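Local coordinates for protein heavy metal cation tricomponent efflux pump ZneA(CzcA-like) (Cupriavidus metallidurans, PDB 4K0J) that probably exports zinc ions across the inner membrane in exchange for protons, as an RND-family heavy metal efflux pump, at residues I392-E406 and R959-L972. Numbering follows the deposited sequence.
Sequences IDFGIIVDGAIVVME and RPVLMTATVAALGL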
ATOM      1  N   ILE C 392      -7.972 -34.521 -10.453  1.00 81.44           N
ATOM      2  CA  ILE C 392      -6.935 -34.766 -11.448  1.00 82.55           C
ATOM      3  C   ILE C 392      -7.135 -36.165 -12.015  1.00 85.43           C
ATOM      4  O   ILE C 392      -7.479 -37.089 -11.283  1.00 95.98           O
ATOM      5  CB  ILE C 392      -5.525 -34.631 -10.846  1.00 83.85           C
ATOM      6  CG1 ILE C 392      -5.375 -33.285 -10.135  1.00 83.40           C
ATOM      7  CG2 ILE C 392      -4.464 -34.764 -11.924  1.00 85.00           C
ATOM      8  CD1 ILE C 392      -5.638 -32.094 -11.025  1.00 85.55           C
ATOM      9  N   ASP C 393      -6.925 -36.316 -13.318  1.00 81.90           N
ATOM     10  CA  ASP C 393      -7.245 -37.562 -14.006  1.00 84.79           C
ATOM     11  C   ASP C 393      -6.144 -38.611 -13.883  1.00 88.10           C
ATOM     12  O   ASP C 393      -6.417 -39.809 -13.944  1.00 95.50           O
ATOM     13  CB  ASP C 393      -7.535 -37.276 -15.480  1.00 90.88           C
ATOM     14  CG  ASP C 393      -8.383 -38.353 -16.138  1.00 95.86           C
ATOM     15  OD1 ASP C 393      -8.405 -39.501 -15.649  1.00102.77           O
ATOM     16  OD2 ASP C 393      -9.033 -38.044 -17.159  1.00 90.09           O
ATOM     17  N   PHE C 394      -4.902 -38.161 -13.713  1.00 85.82           N
ATOM     18  CA  PHE C 394      -3.739 -39.056 -13.680  1.00 81.98           C
ATOM     19  C   PHE C 394      -3.577 -39.849 -14.974  1.00 89.91           C
ATOM     20  O   PHE C 394      -2.550 -39.757 -15.643  1.00 91.08           O
ATOM     21  CB  PHE C 394      -3.787 -40.007 -12.481  1.00 73.23           C
ATOM     22  CG  PHE C 394      -3.286 -39.402 -11.208  1.00 71.04           C
ATOM     23  CD1 PHE C 394      -3.467 -40.050  -9.999  1.00 71.57           C
ATOM     24  CD2 PHE C 394      -2.628 -38.185 -11.218  1.00 69.23           C
ATOM     25  CE1 PHE C 394      -3.002 -39.496  -8.825  1.00 66.43           C
ATOM     26  CE2 PHE C 394      -2.162 -37.625 -10.046  1.00 62.47           C
ATOM     27  CZ  PHE C 394      -2.347 -38.283  -8.849  1.00 60.28           C
ATOM     28  N   GLY C 395      -4.596 -40.625 -15.324  1.00 98.04           N
ATOM     29  CA  GLY C 395      -4.591 -41.384 -16.557  1.00102.03           C
ATOM     30  C   GLY C 395      -4.676 -40.514 -17.798  1.00100.69           C
ATOM     31  O   GLY C 395      -4.723 -41.027 -18.913  1.00106.30           O
ATOM     32  N   ILE C 396      -4.704 -39.198 -17.608  1.00 81.72           N
ATOM     33  CA  ILE C 396      -4.691 -38.263 -18.726  1.00 72.89           C
ATOM     34  C   ILE C 396      -3.310 -37.628 -18.835  1.00 73.21           C
ATOM     35  O   ILE C 396      -2.997 -36.942 -19.812  1.00 65.37           O
ATOM     36  CB  ILE C 396      -5.759 -37.164 -18.560  1.00 69.97           C
ATOM     37  CG1 ILE C 396      -6.282 -36.701 -19.919  1.00 56.68           C
ATOM     38  CG2 ILE C 396      -5.211 -35.991 -17.760  1.00 79.45           C
ATOM     39  CD1 ILE C 396      -7.372 -35.657 -19.824  1.00 56.13           C
ATOM     40  N   ILE C 397      -2.486 -37.873 -17.822  1.00 90.37           N
ATOM     41  CA  ILE C 397      -1.117 -37.370 -17.789  1.00 99.10           C
ATOM     42  C   ILE C 397      -0.182 -38.299 -18.553  1.00 98.78           C
ATOM     43  O   ILE C 397       0.720 -37.850 -19.263  1.00105.33           O
ATOM     44  CB  ILE C 397      -0.597 -37.254 -16.338  1.00 99.21           C
ATOM     45  CG1 ILE C 397      -1.627 -36.562 -15.444  1.00 89.67           C
ATOM     46  CG2 ILE C 397       0.737 -36.517 -16.296  1.00103.71           C
ATOM     47  CD1 ILE C 397      -1.179 -36.429 -14.005  1.00 81.70           C
ATOM     48  N   VAL C 398      -0.407 -39.598 -18.403  1.00 85.85           N
ATOM     49  CA  VAL C 398       0.480 -40.608 -18.964  1.00 77.87           C
ATOM     50  C   VAL C 398       0.226 -40.872 -20.442  1.00 88.88           C
ATOM     51  O   VAL C 398       1.026 -41.531 -21.103  1.00 92.89           O
ATOM     52  CB  VAL C 398       0.351 -41.930 -18.202  1.00 66.93           C
ATOM     53  CG1 VAL C 398       0.708 -41.723 -16.749  1.00 59.92           C
ATOM     54  CG2 VAL C 398      -1.060 -42.479 -18.335  1.00 65.78           C
ATOM     55  N   ASP C 399      -0.884 -40.358 -20.961  1.00 95.14           N
ATOM     56  CA  ASP C 399      -1.222 -40.539 -22.369  1.00102.60           C
ATOM     57  C   ASP C 399      -0.164 -39.940 -23.285  1.00 98.40           C
ATOM     58  O   ASP C 399      -0.050 -40.316 -24.451  1.00 98.71           O
ATOM     59  CB  ASP C 399      -2.593 -39.942 -22.675  1.00113.97           C
ATOM     60  CG  ASP C 399      -3.716 -40.749 -22.066  1.00122.99           C
ATOM     61  OD1 ASP C 399      -3.416 -41.642 -21.248  1.00125.13           O
ATOM     62  OD2 ASP C 399      -4.891 -40.490 -22.401  1.00127.16           O
ATOM     63  N   GLY C 400       0.615 -39.006 -22.752  1.00 93.70           N
ATOM     64  CA  GLY C 400       1.743 -38.475 -23.482  1.00 95.26           C
ATOM     65  C   GLY C 400       2.864 -39.489 -23.514  1.00 93.43           C
ATOM     66  O   GLY C 400       3.715 -39.461 -24.401  1.00102.82           O
ATOM     67  N   ALA C 401       2.855 -40.401 -22.548  1.00 80.11           N
ATOM     68  CA  ALA C 401       3.942 -41.364 -22.400  1.00 74.52           C
ATOM     69  C   ALA C 401       3.597 -42.764 -22.894  1.00 75.72           C
ATOM     70  O   ALA C 401       4.438 -43.436 -23.483  1.00 78.57           O
ATOM     71  CB  ALA C 401       4.407 -41.417 -20.948  1.00 73.27           C
ATOM     72  N   ILE C 402       2.368 -43.208 -22.652  1.00 85.82           N
ATOM     73  CA  ILE C 402       2.005 -44.592 -22.955  1.00103.29           C
ATOM     74  C   ILE C 402       1.902 -44.879 -24.452  1.00112.94           C
ATOM     75  O   ILE C 402       2.012 -46.029 -24.873  1.00122.15           O
ATOM     76  CB  ILE C 402       0.702 -45.025 -22.248  1.00111.27           C
ATOM     77  CG1 ILE C 402      -0.512 -44.342 -22.875  1.00119.70           C
ATOM     78  CG2 ILE C 402       0.778 -44.741 -20.755  1.00109.80           C
ATOM     79  CD1 ILE C 402      -1.818 -44.714 -22.210  1.00125.51           C
ATOM     80  N   VAL C 403       1.694 -43.839 -25.252  1.00111.29           N
ATOM     81  CA  VAL C 403       1.635 -44.006 -26.700  1.00110.87           C
ATOM     82  C   VAL C 403       3.012 -44.352 -27.253  1.00105.81           C
ATOM     83  O   VAL C 403       3.137 -45.138 -28.193  1.00110.78           O
ATOM     84  CB  VAL C 403       1.116 -42.739 -27.396  1.00114.38           C
ATOM     85  CG1 VAL C 403      -0.382 -42.595 -27.181  1.00114.21           C
ATOM     86  CG2 VAL C 403       1.854 -41.518 -26.884  1.00115.88           C
ATOM     87  N   VAL C 404       4.038 -43.758 -26.653  1.00 94.40           N
ATOM     88  CA  VAL C 404       5.420 -44.021 -27.019  1.00 83.73           C
ATOM     89  C   VAL C 404       5.769 -45.467 -26.695  1.00 86.44           C
ATOM     90  O   VAL C 404       6.253 -46.214 -27.548  1.00 95.47           O
ATOM     91  CB  VAL C 404       6.373 -43.095 -26.248  1.00 73.80           C
ATOM     92  CG1 VAL C 404       7.800 -43.296 -26.718  1.00 78.16           C
ATOM     93  CG2 VAL C 404       5.943 -41.642 -26.411  1.00 67.19           C
ATOM     94  N   MET C 405       5.504 -45.851 -25.450  1.00 85.80           N
ATOM     95  CA  MET C 405       5.730 -47.211 -24.979  1.00 90.57           C
ATOM     96  C   MET C 405       4.988 -48.237 -25.829  1.00 95.68           C
ATOM     97  O   MET C 405       5.512 -49.315 -26.111  1.00 99.09           O
ATOM     98  CB  MET C 405       5.299 -47.336 -23.516  1.00 93.98           C
ATOM     99  CG  MET C 405       5.380 -48.742 -22.967  1.00 96.03           C
ATOM    100  SD  MET C 405       7.046 -49.417 -23.058  1.00131.58           S
ATOM    101  CE  MET C 405       7.920 -48.306 -21.957  1.00 69.37           C
ATOM    102  N   GLU C 406       3.767 -47.900 -26.236  1.00 98.11           N
ATOM    103  CA  GLU C 406       2.984 -48.781 -27.095  1.00103.79           C
ATOM    104  C   GLU C 406       3.652 -48.881 -28.458  1.00105.16           C
ATOM    105  O   GLU C 406       3.705 -49.955 -29.055  1.00114.56           O
ATOM    106  CB  GLU C 406       1.548 -48.266 -27.245  1.00105.73           C
ATOM    107  CG  GLU C 406       0.512 -49.343 -27.568  1.00108.00           C
ATOM    108  CD  GLU C 406       0.585 -49.840 -29.004  1.00113.15           C
ATOM    109  OE1 GLU C 406       1.052 -49.083 -29.880  1.00114.90           O
ATOM    110  OE2 GLU C 406       0.172 -50.992 -29.258  1.00114.73           O
ATOM    111  N   ARG C 959      -4.872 -50.475 -30.076  1.00103.39           N
ATOM    112  CA  ARG C 959      -4.289 -50.559 -28.736  1.00102.09           C
ATOM    113  C   ARG C 959      -3.888 -49.231 -28.068  1.00101.31           C
ATOM    114  O   ARG C 959      -4.208 -49.031 -26.896  1.00 99.29           O
ATOM    115  CB  ARG C 959      -3.139 -51.571 -28.697  1.00104.80           C
ATOM    116  CG  ARG C 959      -3.613 -53.012 -28.764  1.00115.66           C
ATOM    117  CD  ARG C 959      -4.677 -53.280 -27.710  1.00120.99           C
ATOM    118  NE  ARG C 959      -5.493 -54.447 -28.031  1.00128.05           N
ATOM    119  CZ  ARG C 959      -6.593 -54.797 -27.370  1.00127.45           C
ATOM    120  NH1 ARG C 959      -7.277 -55.872 -27.734  1.00128.82           N
ATOM    121  NH2 ARG C 959      -7.014 -54.067 -26.347  1.00125.21           N
ATOM    122  N   PRO C 960      -3.183 -48.330 -28.788  1.00100.82           N
ATOM    123  CA  PRO C 960      -2.847 -47.056 -28.138  1.00 91.55           C
ATOM    124  C   PRO C 960      -4.093 -46.280 -27.720  1.00 88.14           C
ATOM    125  O   PRO C 960      -4.192 -45.821 -26.578  1.00 86.69           O
ATOM    126  CB  PRO C 960      -2.108 -46.285 -29.238  1.00 90.32           C
ATOM    127  CG  PRO C 960      -1.583 -47.315 -30.141  1.00 94.04           C
ATOM    128  CD  PRO C 960      -2.589 -48.424 -30.135  1.00102.81           C
ATOM    129  N   VAL C 961      -5.036 -46.152 -28.647  1.00 87.03           N
ATOM    130  CA  VAL C 961      -6.267 -45.422 -28.396  1.00 88.86           C
ATOM    131  C   VAL C 961      -7.057 -46.034 -27.244  1.00 92.38           C
ATOM    132  O   VAL C 961      -7.482 -45.320 -26.338  1.00 92.88           O
ATOM    133  CB  VAL C 961      -7.150 -45.348 -29.655  1.00 89.10           C
ATOM    134  CG1 VAL C 961      -8.495 -44.721 -29.321  1.00 92.13           C
ATOM    135  CG2 VAL C 961      -6.447 -44.555 -30.742  1.00 81.36           C
ATOM    136  N   LEU C 962      -7.245 -47.349 -27.273  1.00 95.91           N
ATOM    137  CA  LEU C 962      -7.966 -48.029 -26.199  1.00 99.40           C
ATOM    138  C   LEU C 962      -7.272 -47.848 -24.854  1.00109.50           C
ATOM    139  O   LEU C 962      -7.925 -47.652 -23.827  1.00115.97           O
ATOM    140  CB  LEU C 962      -8.125 -49.520 -26.501  1.00 94.12           C
ATOM    141  CG  LEU C 962      -9.115 -49.899 -27.602  1.00 90.61           C
ATOM    142  CD1 LEU C 962      -9.404 -51.389 -27.566  1.00 90.33           C
ATOM    143  CD2 LEU C 962     -10.395 -49.094 -27.472  1.00 89.14           C
ATOM    144  N   MET C 963      -5.944 -47.908 -24.869  1.00114.08           N
ATOM    145  CA  MET C 963      -5.151 -47.800 -23.651  1.00116.17           C
ATOM    146  C   MET C 963      -5.315 -46.422 -23.024  1.00116.93           C
ATOM    147  O   MET C 963      -5.641 -46.301 -21.837  1.00119.96           O
ATOM    148  CB  MET C 963      -3.678 -48.080 -23.956  1.00117.45           C
ATOM    149  CG  MET C 963      -2.896 -48.674 -22.800  1.00118.67           C
ATOM    150  SD  MET C 963      -1.326 -49.396 -23.320  1.00113.68           S
ATOM    151  CE  MET C 963      -0.536 -47.975 -24.069  1.00143.51           C
ATOM    152  N   THR C 964      -5.103 -45.390 -23.836  1.00115.85           N
ATOM    153  CA  THR C 964      -5.284 -44.011 -23.398  1.00114.46           C
ATOM    154  C   THR C 964      -6.702 -43.786 -22.885  1.00110.17           C
ATOM    155  O   THR C 964      -6.907 -43.243 -21.795  1.00113.83           O
ATOM    156  CB  THR C 964      -5.025 -43.019 -24.543  1.00118.35           C
ATOM    157  OG1 THR C 964      -5.870 -43.336 -25.655  1.00123.37           O
ATOM    158  CG2 THR C 964      -3.569 -43.077 -24.989  1.00119.96           C
ATOM    159  N   ALA C 965      -7.676 -44.217 -23.682  1.00100.02           N
ATOM    160  CA  ALA C 965      -9.088 -44.043 -23.363  1.00 94.21           C
ATOM    161  C   ALA C 965      -9.510 -44.841 -22.137  1.00 90.12           C
ATOM    162  O   ALA C 965     -10.596 -44.631 -21.598  1.00 91.24           O
ATOM    163  CB  ALA C 965      -9.945 -44.421 -24.550  1.00 94.90           C
ATOM    164  N   THR C 966      -8.659 -45.767 -21.708  1.00 87.66           N
ATOM    165  CA  THR C 966      -8.939 -46.531 -20.501  1.00 90.28           C
ATOM    166  C   THR C 966      -8.332 -45.877 -19.266  1.00 85.59           C
ATOM    167  O   THR C 966      -9.032 -45.631 -18.284  1.00 81.40           O
ATOM    168  CB  THR C 966      -8.445 -47.975 -20.607  1.00 98.99           C
ATOM    169  OG1 THR C 966      -9.107 -48.624 -21.700  1.00109.23           O
ATOM    170  CG2 THR C 966      -8.748 -48.725 -19.324  1.00 97.94           C
ATOM    171  N   VAL C 967      -7.032 -45.598 -19.314  1.00 85.91           N
ATOM    172  CA  VAL C 967      -6.377 -44.960 -18.173  1.00 83.63           C
ATOM    173  C   VAL C 967      -7.004 -43.604 -17.863  1.00 82.51           C
ATOM    174  O   VAL C 967      -7.189 -43.248 -16.697  1.00 85.66           O
ATOM    175  CB  VAL C 967      -4.857 -44.801 -18.374  1.00 77.42           C
ATOM    176  CG1 VAL C 967      -4.160 -46.135 -18.210  1.00 74.12           C
ATOM    177  CG2 VAL C 967      -4.556 -44.197 -19.732  1.00 81.50           C
ATOM    178  N   ALA C 968      -7.348 -42.856 -18.906  1.00 76.45           N
ATOM    179  CA  ALA C 968      -7.955 -41.548 -18.706  1.00 75.92           C
ATOM    180  C   ALA C 968      -9.381 -41.675 -18.175  1.00 83.23           C
ATOM    181  O   ALA C 968      -9.949 -40.709 -17.677  1.00 78.32           O
ATOM    182  CB  ALA C 968      -7.929 -40.744 -19.993  1.00 70.84           C
ATOM    183  N   ALA C 969      -9.952 -42.872 -18.271  1.00101.06           N
ATOM    184  CA  ALA C 969     -11.335 -43.083 -17.861  1.00109.45           C
ATOM    185  C   ALA C 969     -11.457 -43.946 -16.612  1.00110.88           C
ATOM    186  O   ALA C 969     -12.563 -44.266 -16.184  1.00108.30           O
ATOM    187  CB  ALA C 969     -12.139 -43.689 -18.997  1.00116.28           C
ATOM    188  N   LEU C 970     -10.323 -44.324 -16.032  1.00115.79           N
ATOM    189  CA  LEU C 970     -10.335 -45.089 -14.787  1.00122.14           C
ATOM    190  C   LEU C 970      -9.707 -44.302 -13.648  1.00126.16           C
ATOM    191  O   LEU C 970      -9.832 -44.673 -12.482  1.00127.67           O
ATOM    192  CB  LEU C 970      -9.634 -46.441 -14.947  1.00123.41           C
ATOM    193  CG  LEU C 970     -10.381 -47.497 -15.762  1.00123.94           C
ATOM    194  CD1 LEU C 970      -9.873 -48.884 -15.418  1.00126.95           C
ATOM    195  CD2 LEU C 970     -11.879 -47.405 -15.538  1.00118.43           C
ATOM    196  N   GLY C 971      -9.033 -43.212 -13.992  1.00129.82           N
ATOM    197  CA  GLY C 971      -8.461 -42.337 -12.989  1.00131.34           C
ATOM    198  C   GLY C 971      -9.538 -41.513 -12.314  1.00126.06           C
ATOM    199  O   GLY C 971      -9.352 -41.016 -11.204  1.00131.28           O
ATOM    200  N   LEU C 972     -10.679 -41.379 -12.983  1.00110.50           N
ATOM    201  CA  LEU C 972     -11.755 -40.533 -12.482  1.00 96.37           C
ATOM    202  C   LEU C 972     -12.926 -41.326 -11.913  1.00 94.48           C
ATOM    203  O   LEU C 972     -13.843 -40.751 -11.320  1.00 91.53           O
ATOM    204  CB  LEU C 972     -12.221 -39.570 -13.572  1.00 90.51           C
ATOM    205  CG  LEU C 972     -11.138 -38.556 -13.932  1.00 89.12           C
ATOM    206  CD1 LEU C 972     -11.626 -37.574 -14.972  1.00 86.60           C
ATOM    207  CD2 LEU C 972     -10.674 -37.826 -12.680  1.00 91.87           C
TER
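Three acidic residues of the fourth predicted transmembrane span, Asp393, Asp399 and Glu406, all meet the eleventh, an example of how an RND transporter buries carboxylates between its membrane helices; Asp393 sits in the non-helical stretch ahead of helix 399-411. Segments 399-406 and 959-970 run nearly antiparallel, at 151°, with their axes 9.6 Å apart at the closest. Near Gly395 the two backbones come close: its CA lies 4.0 Å from the CA of Ala968, and a fairly straight CA-H...O contact joins Gly395 CA to Val967 O (3.2 Å). Gly971 CA makes a similar contact with Asp393 O, so backbone meets backbone without conventional hydrogen bonds. Beside this point the Asp393 and Leu972 side chains cross at about a right angle, with CG and CD1 of Leu972 against the carboxylate.

Farther along, Asp399 rests its carboxylate on Thr964, with OD2 3.3 Å from CB. In RND pumps acidic residues of this helix typically belong to the proton relay, and Asp399 is probably placed for such a role. With Thr964 chi1 at 56°, CG2 stands anti to the carbonyl carbon and faces Ile402 and Val403, while OG1 hydrogen-bonds to Asn927 OD1. Ile402 CD1 touches that methyl and Val967 CG2, each at 3.7 Å. The Met963 and Ile402 side chains reach toward each other, CE overlapping as far as Ile402 CB and lying against Glu406 CB. A bend at chi2 (-74°) carries the Glu406 carboxylate to the Pro960 ring, OE1 3.2 Å from CG. OE2 meets the CB of Arg959, whose guanidinium turns off in another direction, so that NE is 6.7 Å from Glu406 OE2 and the opposite charges make no salt bridge.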